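Local coordinates for conserved exported protein (Bacteroides fragilis, PDB 3CLW), which is of unknown function but probably hydrolyses O-glycosidic bonds, like other glycoside hydrolases of family 30, at residues A[13-18]-A[406-411]; A[213-218]-A[265-270]; A[226-231]-A[273-278]. All blocks are in the same frame, centred on the assembly; numbering follows the deposited sequence.

The three contacts run from the rim of the molecule to the interior of a TIM-barrel domain. Contact 3 is fully buried and pairs neighbouring parallel strands, with Leu-228, Ala-275, Pro-230 and Val-274 packed across them and a histidine-carboxylate bond at the end. Contact 2 is partly exposed and relies on one carboxylate and one amide; its loop leads into strand 270-276 of contact 3, which it touches: Asn-269 O and Ile-227 N are 2.9 Å apart, probably hydrogen-bonded, besides packing. Contact 1, about 21 Å from contact 3 between centres, joins an N-terminal strand to strand 408-414 through antiparallel pairing and an arginine-tyrosine stack; it is partly buried, with exposed Val-15 and Lys-408 beside buried Arg-409.

Contact 1. Residues A[13-18]-A[406-411]; sequences QTVYQE and GMKRIA
Arg-409 lays its guanidinium flat on the ring of Tyr-16, the planes 11° apart and the centres 4.0 Å from each other. CD2 of the tyrosine sits over the middle of the guanidinium, while NH2 of Arg-409 comes down on the ring off-centre, 3.3 Å from Tyr-16 CG. The arginine reaches this place with CG anti to the backbone N (chi1 -169°) and a bend at chi3 that places NE beside Gln-17. There NE donates to Gln-17 OE1 at 3.0 Å in a fairly straight bond (163° at the hydrogen), the acceptor lying close to the guanidinium plane. One side of the arginine is thus stacked and its edge bonded, which limits its rotation. The amide of Gln-17 is held in turn by NE2, which donates to the carbonyl oxygens of Leu-346 and Ala-351.

Beneath these side chains the backbones pair tightly: Tyr-16 N gives to Arg-409 O at 2.7 Å, Arg-409 N to Gln-17 O, and Ala-411 N to Thr-14 O. Ala-411 CB fits against Thr-14 CB at 3.6 Å, near the tyrosine hydroxyl.

The other face is looser. Val-15 CG1 rests on Lys-408 CB at 3.7 Å. Val-15 CG2 and Ile-410 CG2 barely meet, 4.3 Å apart. Lys-408 and Val-15 are exposed here. Glu-18 and Lys-408 carry opposite charges without touching, and Glu-18 OE1 instead forms a salt bridge with Lys-307. Between the non-hydrogen-bonded pairs Val-15/Ile-410 and Glu-18/Lys-408 the register slips by one residue, Tyr-16 and Gln-17 both facing Arg-409, so the arrangement is an antiparallel strand pair interrupted by a beta bulge, joining the N-terminal strand to the C-terminal beta region.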
loop_
_atom_site.group_PDB
_atom_site.type_symbol
_atom_site.label_atom_id
_atom_site.label_comp_id
_atom_site.label_asym_id
_atom_site.label_seq_id
_atom_site.Cartn_x
_atom_site.Cartn_y
_atom_site.Cartn_z
ATOM N N GLN A 13 9.374 -19.005 -18.896
ATOM C CA GLN A 13 8.704 -20.258 -18.591
ATOM C C GLN A 13 8.517 -20.523 -17.102
ATOM O O GLN A 13 7.698 -21.356 -16.723
ATOM C CB GLN A 13 9.438 -21.427 -19.233
ATOM C CG GLN A 13 8.589 -22.167 -20.215
ATOM C CD GLN A 13 8.631 -21.580 -21.603
ATOM O OE1 GLN A 13 8.158 -20.466 -21.843
ATOM N NE2 GLN A 13 9.179 -22.349 -22.547
ATOM N N THR A 14 9.275 -19.820 -16.269
ATOM C CA THR A 14 9.145 -19.929 -14.822
ATOM C C THR A 14 8.369 -18.718 -14.311
ATOM O O THR A 14 8.895 -17.621 -14.268
ATOM C CB THR A 14 10.518 -20.021 -14.179
ATOM O OG1 THR A 14 11.241 -21.097 -14.795
ATOM C CG2 THR A 14 10.420 -20.264 -12.692
ATOM N N VAL A 15 7.108 -18.937 -13.968
ATOM C CA VAL A 15 6.163 -17.889 -13.619
ATOM C C VAL A 15 5.845 -17.914 -12.109
ATOM O O VAL A 15 5.619 -18.977 -11.538
ATOM C CB VAL A 15 4.864 -18.038 -14.450
ATOM C CG1 VAL A 15 3.904 -16.900 -14.175
ATOM C CG2 VAL A 15 5.181 -18.079 -15.944
ATOM N N TYR A 16 5.846 -16.747 -11.470
ATOM C CA TYR A 16 5.387 -16.627 -10.082
ATOM C C TYR A 16 3.991 -15.988 -9.958
ATOM O O TYR A 16 3.081 -16.373 -10.695
ATOM C CB TYR A 16 6.443 -15.912 -9.238
ATOM C CG TYR A 16 7.782 -16.578 -9.402
ATOM C CD1 TYR A 16 8.038 -17.832 -8.827
ATOM C CD2 TYR A 16 8.776 -15.992 -10.170
ATOM C CE1 TYR A 16 9.278 -18.466 -9.002
ATOM C CE2 TYR A 16 10.000 -16.606 -10.354
ATOM C CZ TYR A 16 10.249 -17.842 -9.777
ATOM O OH TYR A 16 11.473 -18.430 -9.968
ATOM N N GLN A 17 3.830 -15.039 -9.026
ATOM C CA GLN A 17 2.520 -14.430 -8.717
ATOM C C GLN A 17 2.027 -13.493 -9.834
ATOM O O GLN A 17 2.813 -12.984 -10.623
ATOM C CB GLN A 17 2.543 -13.684 -7.359
ATOM C CG GLN A 17 3.172 -12.247 -7.383
ATOM C CD GLN A 17 4.681 -12.242 -7.243
ATOM O OE1 GLN A 17 5.346 -13.245 -7.511
ATOM N NE2 GLN A 17 5.237 -11.114 -6.785
ATOM N N GLU A 18 0.712 -13.309 -9.875
ATOM C CA GLU A 18 0.061 -12.289 -10.671
ATOM C C GLU A 18 0.111 -10.951 -9.904
ATOM O O GLU A 18 -0.091 -10.932 -8.687
ATOM C CB GLU A 18 -1.385 -12.705 -10.902
ATOM C CG GLU A 18 -2.230 -11.760 -11.746
ATOM C CD GLU A 18 -3.695 -12.213 -11.812
ATOM O OE1 GLU A 18 -4.291 -12.532 -10.742
ATOM O OE2 GLU A 18 -4.254 -12.267 -12.930
ATOM N N GLY A 406 -2.158 -7.581 -13.808
ATOM C CA GLY A 406 -2.321 -8.724 -14.714
ATOM C C GLY A 406 -0.987 -9.319 -15.134
ATOM O O GLY A 406 -0.939 -10.454 -15.566
ATOM N N MET A 407 0.098 -8.550 -15.000
ATOM C CA MET A 407 1.418 -9.038 -15.359
ATOM C C MET A 407 1.779 -10.114 -14.367
ATOM O O MET A 407 1.322 -10.097 -13.230
ATOM C CB MET A 407 2.474 -7.929 -15.306
ATOM C CG MET A 407 2.500 -6.987 -16.529
ATOM S SD MET A 407 3.979 -5.954 -16.508
ATOM C CE MET A 407 3.769 -5.151 -18.067
ATOM N N LYS A 408 2.627 -11.040 -14.775
ATOM C CA LYS A 408 3.122 -12.007 -13.825
ATOM C C LYS A 408 4.602 -11.806 -13.614
ATOM O O LYS A 408 5.308 -11.454 -14.545
ATOM C CB LYS A 408 2.756 -13.409 -14.297
ATOM C CG LYS A 408 1.244 -13.566 -14.208
ATOM C CD LYS A 408 0.741 -14.883 -14.686
ATOM C CE LYS A 408 -0.734 -15.019 -14.348
ATOM N NZ LYS A 408 -1.437 -15.683 -15.493
ATOM N N ARG A 409 5.046 -11.960 -12.374
ATOM C CA ARG A 409 6.454 -12.053 -12.087
ATOM C C ARG A 409 7.013 -13.351 -12.703
ATOM O O ARG A 409 6.378 -14.399 -12.648
ATOM C CB ARG A 409 6.724 -12.025 -10.581
ATOM C CG ARG A 409 8.177 -11.853 -10.276
ATOM C CD ARG A 409 8.433 -11.634 -8.821
ATOM N NE ARG A 409 8.301 -12.861 -8.042
ATOM C CZ ARG A 409 9.317 -13.669 -7.727
ATOM N NH1 ARG A 409 10.533 -13.408 -8.176
ATOM N NH2 ARG A 409 9.122 -14.748 -6.977
ATOM N N ILE A 410 8.194 -13.252 -13.302
ATOM C CA ILE A 410 8.838 -14.393 -13.961
ATOM C C ILE A 410 10.251 -14.469 -13.429
ATOM O O ILE A 410 10.704 -13.545 -12.739
ATOM C CB ILE A 410 8.804 -14.273 -15.501
ATOM C CG1 ILE A 410 9.483 -12.966 -15.978
ATOM C CG2 ILE A 410 7.376 -14.334 -15.990
ATOM C CD1 ILE A 410 9.403 -12.738 -17.462
ATOM N N ALA A 411 10.931 -15.580 -13.702
ATOM C CA ALA A 411 12.284 -15.805 -13.191
ATOM C C ALA A 411 13.337 -14.929 -13.887
ATOM O O ALA A 411 13.293 -14.718 -15.106
ATOM C CB ALA A 411 12.662 -17.297 -13.335
#

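Contact 2. Residues A[213-218]-A[265-270]; sequences ELDKAI and LKFKNL
Asp-215, on helix 204-221, reaches across to Asn-269 in the type I beta turn from Phe-267 to Leu-270, a turn that leads into strand 270-276 of the TIM-barrel domain. Its CG stands anti to the backbone N (chi1 -178°), directed at the turn, and OD1 accepts a hydrogen bond from Asn-269 N at 2.7 Å, met nearly along the C-O bond. Its other oxygen, OD2, lies at the edge of the Phe-267 ring, 3.6 Å from CD1, with carboxylate and ring planes 59° apart. The ring also meets Tyr-208 edge-to-face.

Asn-269 returns the grip. Its CG, anti to its carbonyl carbon, is set beside the helix. From there ND2 donates to the backbone O of Asp-215 at 2.9 Å. That bond is bent, 136° at the hydrogen, though the acceptor stays near the amide plane; ND2 also bonds Ser-219 OG. Helix and turn are therefore joined through main chain and side chain in both directions.

Beside the amide, Ile-218 sets CG2 against Asn-269 CG at 3.4 Å, the two side chains lying alongside with their ends running opposite ways. On the flank of the carboxylate a water closes the link, donating to Asp-215 OD2 at 2.9 Å and accepting from Lys-268 N at 3.0 Å.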
loop_
_atom_site.group_PDB
_atom_site.type_symbol
_atom_site.label_atom_id
_atom_site.label_comp_id
_atom_site.label_asym_id
_atom_site.label_seq_id
_atom_site.Cartn_x
_atom_site.Cartn_y
_atom_site.Cartn_z
ATOM N N GLU A 213 -20.024 -11.427 8.659
ATOM C CA GLU A 213 -21.098 -10.465 8.411
ATOM C C GLU A 213 -20.961 -9.716 7.066
ATOM O O GLU A 213 -21.964 -9.488 6.351
ATOM C CB GLU A 213 -21.228 -9.487 9.584
ATOM C CG GLU A 213 -21.609 -10.142 10.908
ATOM C CD GLU A 213 -22.925 -10.934 10.869
ATOM O OE1 GLU A 213 -23.858 -10.603 10.107
ATOM O OE2 GLU A 213 -23.036 -11.908 11.641
ATOM N N LEU A 214 -19.732 -9.329 6.722
ATOM C CA LEU A 214 -19.489 -8.686 5.408
ATOM C C LEU A 214 -19.846 -9.646 4.284
ATOM O O LEU A 214 -20.496 -9.273 3.334
ATOM C CB LEU A 214 -18.038 -8.238 5.273
ATOM C CG LEU A 214 -17.763 -6.849 5.840
ATOM C CD1 LEU A 214 -16.277 -6.724 6.081
ATOM C CD2 LEU A 214 -18.294 -5.760 4.861
ATOM N N ASP A 215 -19.423 -10.895 4.414
ATOM C CA ASP A 215 -19.754 -11.929 3.433
ATOM C C ASP A 215 -21.254 -11.973 3.171
ATOM O O ASP A 215 -21.683 -11.923 2.040
ATOM C CB ASP A 215 -19.237 -13.281 3.898
ATOM C CG ASP A 215 -19.516 -14.385 2.897
ATOM O OD1 ASP A 215 -18.824 -14.447 1.853
ATOM O OD2 ASP A 215 -20.428 -15.202 3.174
ATOM N N LYS A 216 -22.044 -12.043 4.229
ATOM C CA LYS A 216 -23.494 -12.079 4.129
ATOM C C LYS A 216 -24.068 -10.797 3.497
ATOM O O LYS A 216 -24.929 -10.844 2.614
ATOM C CB LYS A 216 -24.057 -12.294 5.535
ATOM C CG LYS A 216 -25.571 -12.349 5.649
ATOM C CD LYS A 216 -25.908 -12.446 7.145
ATOM C CE LYS A 216 -27.390 -12.706 7.426
ATOM N NZ LYS A 216 -27.541 -13.517 8.712
ATOM N N ALA A 217 -23.595 -9.649 3.968
ATOM C CA ALA A 217 -24.034 -8.350 3.449
ATOM C C ALA A 217 -23.700 -8.164 1.944
ATOM O O ALA A 217 -24.518 -7.644 1.173
ATOM C CB ALA A 217 -23.421 -7.235 4.324
ATOM N N ILE A 218 -22.525 -8.619 1.516
ATOM C CA ILE A 218 -22.136 -8.504 0.096
ATOM C C ILE A 218 -23.031 -9.370 -0.807
ATOM O O ILE A 218 -23.327 -8.987 -1.951
ATOM C CB ILE A 218 -20.644 -8.884 -0.137
ATOM C CG1 ILE A 218 -19.709 -7.781 0.381
ATOM C CG2 ILE A 218 -20.352 -9.231 -1.657
ATOM C CD1 ILE A 218 -18.228 -8.226 0.522
ATOM N N LEU A 265 -11.513 -19.149 4.972
ATOM C CA LEU A 265 -11.339 -19.602 3.587
ATOM C C LEU A 265 -12.662 -19.970 2.919
ATOM O O LEU A 265 -12.824 -19.781 1.723
ATOM C CB LEU A 265 -10.347 -20.786 3.518
ATOM C CG LEU A 265 -8.848 -20.555 3.837
ATOM C CD1 LEU A 265 -8.066 -21.868 3.665
ATOM C CD2 LEU A 265 -8.190 -19.411 3.000
ATOM N N LYS A 266 -13.610 -20.443 3.720
ATOM C CA LYS A 266 -14.937 -20.860 3.277
ATOM C C LYS A 266 -15.846 -19.737 2.781
ATOM O O LYS A 266 -16.816 -19.991 2.060
ATOM C CB LYS A 266 -15.648 -21.568 4.431
ATOM C CG LYS A 266 -15.875 -20.679 5.678
ATOM C CD LYS A 266 -16.245 -21.542 6.895
ATOM C CE LYS A 266 -16.563 -20.681 8.116
ATOM N NZ LYS A 266 -16.832 -21.457 9.382
ATOM N N PHE A 267 -15.584 -18.505 3.214
ATOM C CA PHE A 267 -16.456 -17.398 2.867
ATOM C C PHE A 267 -16.291 -17.022 1.404
ATOM O O PHE A 267 -15.193 -16.729 0.948
ATOM C CB PHE A 267 -16.239 -16.231 3.808
ATOM C CG PHE A 267 -16.691 -16.513 5.225
ATOM C CD1 PHE A 267 -18.052 -16.648 5.531
ATOM C CD2 PHE A 267 -15.767 -16.686 6.238
ATOM C CE1 PHE A 267 -18.472 -16.926 6.843
ATOM C CE2 PHE A 267 -16.189 -16.951 7.550
ATOM C CZ PHE A 267 -17.537 -17.063 7.843
ATOM N N LYS A 268 -17.398 -17.119 0.682
ATOM C CA LYS A 268 -17.517 -16.834 -0.759
ATOM C C LYS A 268 -16.939 -15.456 -1.148
ATOM O O LYS A 268 -16.305 -15.309 -2.187
ATOM C CB LYS A 268 -19.013 -16.890 -1.105
ATOM C CG LYS A 268 -19.416 -16.670 -2.550
ATOM C CD LYS A 268 -20.912 -16.287 -2.646
ATOM C CE LYS A 268 -21.349 -16.014 -4.123
ATOM N NZ LYS A 268 -22.628 -15.158 -4.291
ATOM N N ASN A 269 -17.172 -14.447 -0.314
ATOM C CA ASN A 269 -16.836 -13.068 -0.702
ATOM C C ASN A 269 -15.520 -12.580 -0.123
ATOM O O ASN A 269 -15.195 -11.390 -0.220
ATOM C CB ASN A 269 -17.986 -12.109 -0.379
ATOM C CG ASN A 269 -19.228 -12.442 -1.144
ATOM O OD1 ASN A 269 -19.185 -12.550 -2.368
ATOM N ND2 ASN A 269 -20.348 -12.599 -0.441
ATOM N N LEU A 270 -14.774 -13.512 0.477
ATOM C CA LEU A 270 -13.424 -13.233 0.949
ATOM C C LEU A 270 -12.520 -13.031 -0.249
ATOM O O LEU A 270 -12.538 -13.838 -1.185
ATOM C CB LEU A 270 -12.874 -14.392 1.771
ATOM C CG LEU A 270 -11.476 -14.183 2.405
ATOM C CD1 LEU A 270 -11.509 -13.340 3.686
ATOM C CD2 LEU A 270 -10.765 -15.553 2.649
HETATM O O HOH W 1 -19.906 -17.841 2.061
#

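Contact 3. Residues A[226-231]-A[273-278]; sequences KILIPE and CVAAHD
Leu-228 and Ala-275 make the apolar centre: both methyls of the leucine, CD1 and CD2, straddle Ala-275 CB at 3.7 Å. This lies between neighbouring parallel strands of the TIM barrel, 226-232 and 270-276, which belong to a beta-alpha-beta unit with helix 251-256. The leucine CG is anti to its backbone N (chi1 179°), and CD1 also reaches Cys-273 SG at 4.2 Å. On another side Pro-230, preceded by a cis peptide bond, places CD against Val-274 CG1, with Phe-256 of helix 251-256 packing on the valine.

Main-chain bonds come next. Ala-275 N donates to Ile-229 O at 3.0 Å, whereas the bond from Glu-231 N to Ala-275 O is weak, bent to 130°.

At the polar end, Glu-231 and His-277 meet, carboxylate and ring planes 68° apart. The glutamate's backbone O also lies over one face of the imidazole, off its centre. Glu-231 OE1 forms a salt bridge with Arg-69 and a hydrogen bond with Ser-182 OG, OE2 also takes Ser-311, and His-277 ND1 bonds Glu-186, making a buried polar network at the strand ends of the barrel. Within it His-277 NE2 donates in its ring plane to Glu-231 OE2 at 2.8 Å, on the carboxylate's anti side.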
loop_
_atom_site.group_PDB
_atom_site.type_symbol
_atom_site.label_atom_id
_atom_site.label_comp_id
_atom_site.label_asym_id
_atom_site.label_seq_id
_atom_site.Cartn_x
_atom_site.Cartn_y
_atom_site.Cartn_z
ATOM N N LYS A 226 -14.891 -7.720 -2.652
ATOM C CA LYS A 226 -14.332 -8.727 -1.781
ATOM C C LYS A 226 -13.698 -8.176 -0.509
ATOM O O LYS A 226 -13.318 -6.999 -0.432
ATOM C CB LYS A 226 -13.325 -9.565 -2.559
ATOM C CG LYS A 226 -13.954 -10.472 -3.604
ATOM C CD LYS A 226 -12.857 -11.120 -4.386
ATOM C CE LYS A 226 -13.301 -11.639 -5.760
ATOM N NZ LYS A 226 -14.450 -12.613 -5.747
ATOM N N ILE A 227 -13.566 -9.052 0.487
ATOM C CA ILE A 227 -13.195 -8.670 1.845
ATOM C C ILE A 227 -11.721 -8.951 2.084
ATOM O O ILE A 227 -11.272 -10.081 1.892
ATOM C CB ILE A 227 -13.993 -9.478 2.893
ATOM C CG1 ILE A 227 -15.510 -9.382 2.650
ATOM C CG2 ILE A 227 -13.600 -9.064 4.313
ATOM C CD1 ILE A 227 -16.279 -10.588 3.266
ATOM N N LEU A 228 -10.990 -7.928 2.531
ATOM C CA LEU A 228 -9.555 -8.031 2.773
ATOM C C LEU A 228 -9.217 -7.840 4.240
ATOM O O LEU A 228 -9.608 -6.837 4.846
ATOM C CB LEU A 228 -8.768 -7.001 1.922
ATOM C CG LEU A 228 -7.238 -7.029 2.137
ATOM C CD1 LEU A 228 -6.606 -8.373 1.719
ATOM C CD2 LEU A 228 -6.503 -5.854 1.476
ATOM N N ILE A 229 -8.463 -8.799 4.787
ATOM C CA ILE A 229 -7.990 -8.760 6.172
ATOM C C ILE A 229 -6.563 -9.289 6.174
ATOM O O ILE A 229 -6.140 -9.865 5.199
ATOM C CB ILE A 229 -8.936 -9.619 7.112
ATOM C CG1 ILE A 229 -8.982 -11.075 6.639
ATOM C CG2 ILE A 229 -10.353 -9.023 7.129
ATOM C CD1 ILE A 229 -9.280 -12.081 7.717
ATOM N N PRO A 230 -5.833 -9.188 7.299
ATOM C CA PRO A 230 -6.152 -8.479 8.548
ATOM C C PRO A 230 -5.523 -7.108 8.735
ATOM O O PRO A 230 -5.822 -6.445 9.735
ATOM C CB PRO A 230 -5.621 -9.436 9.611
ATOM C CG PRO A 230 -4.403 -10.045 8.940
ATOM C CD PRO A 230 -4.646 -10.057 7.454
ATOM N N GLU A 231 -4.645 -6.683 7.823
ATOM C CA GLU A 231 -3.986 -5.361 7.954
ATOM C C GLU A 231 -3.215 -5.236 9.269
ATOM O O GLU A 231 -3.206 -4.157 9.911
ATOM C CB GLU A 231 -4.993 -4.200 7.846
ATOM C CG GLU A 231 -5.892 -4.255 6.631
ATOM C CD GLU A 231 -5.337 -3.496 5.422
ATOM O OE1 GLU A 231 -6.136 -3.243 4.482
ATOM O OE2 GLU A 231 -4.123 -3.150 5.408
ATOM N N CYS A 273 -6.438 -13.657 0.034
ATOM C CA CYS A 273 -5.251 -12.814 0.136
ATOM C C CYS A 273 -5.135 -12.382 1.587
ATOM O O CYS A 273 -6.131 -12.074 2.246
ATOM C CB CYS A 273 -5.399 -11.565 -0.757
ATOM S SG CYS A 273 -3.993 -10.442 -0.769
ATOM N N VAL A 274 -3.910 -12.376 2.090
ATOM C CA VAL A 274 -3.594 -11.874 3.432
ATOM C C VAL A 274 -2.914 -10.496 3.273
ATOM O O VAL A 274 -1.983 -10.352 2.478
ATOM C CB VAL A 274 -2.632 -12.856 4.135
ATOM C CG1 VAL A 274 -2.164 -12.335 5.500
ATOM C CG2 VAL A 274 -3.250 -14.226 4.260
ATOM N N ALA A 275 -3.385 -9.504 4.020
ATOM C CA ALA A 275 -2.779 -8.168 4.027
ATOM C C ALA A 275 -2.047 -7.877 5.312
ATOM O O ALA A 275 -2.620 -7.990 6.399
ATOM C CB ALA A 275 -3.849 -7.057 3.775
ATOM N N ALA A 276 -0.786 -7.487 5.186
ATOM C CA ALA A 276 -0.021 -6.996 6.330
ATOM C C ALA A 276 0.852 -5.814 5.922
ATOM O O ALA A 276 1.137 -5.616 4.738
ATOM C CB ALA A 276 0.841 -8.112 6.945
ATOM N N HIS A 277 1.273 -5.048 6.924
ATOM C CA HIS A 277 2.096 -3.851 6.734
ATOM C C HIS A 277 3.567 -4.150 6.924
ATOM O O HIS A 277 3.932 -5.057 7.681
ATOM C CB HIS A 277 1.618 -2.757 7.693
ATOM C CG HIS A 277 0.159 -2.446 7.543
ATOM N ND1 HIS A 277 -0.528 -1.621 8.406
ATOM C CD2 HIS A 277 -0.753 -2.897 6.651
ATOM C CE1 HIS A 277 -1.795 -1.553 8.036
ATOM N NE2 HIS A 277 -1.949 -2.291 6.954
ATOM N N ASP A 278 4.398 -3.398 6.211
ATOM C CA ASP A 278 5.865 -3.534 6.222
ATOM C C ASP A 278 6.554 -2.974 7.467
ATOM O O ASP A 278 7.752 -3.178 7.654
ATOM C CB ASP A 278 6.440 -2.803 5.021
ATOM C CG ASP A 278 6.162 -3.515 3.734
ATOM O OD1 ASP A 278 6.673 -4.642 3.546
ATOM O OD2 ASP A 278 5.450 -2.928 2.896
HETATM O O HOH W 2 -8.368 -11.371 2.944
#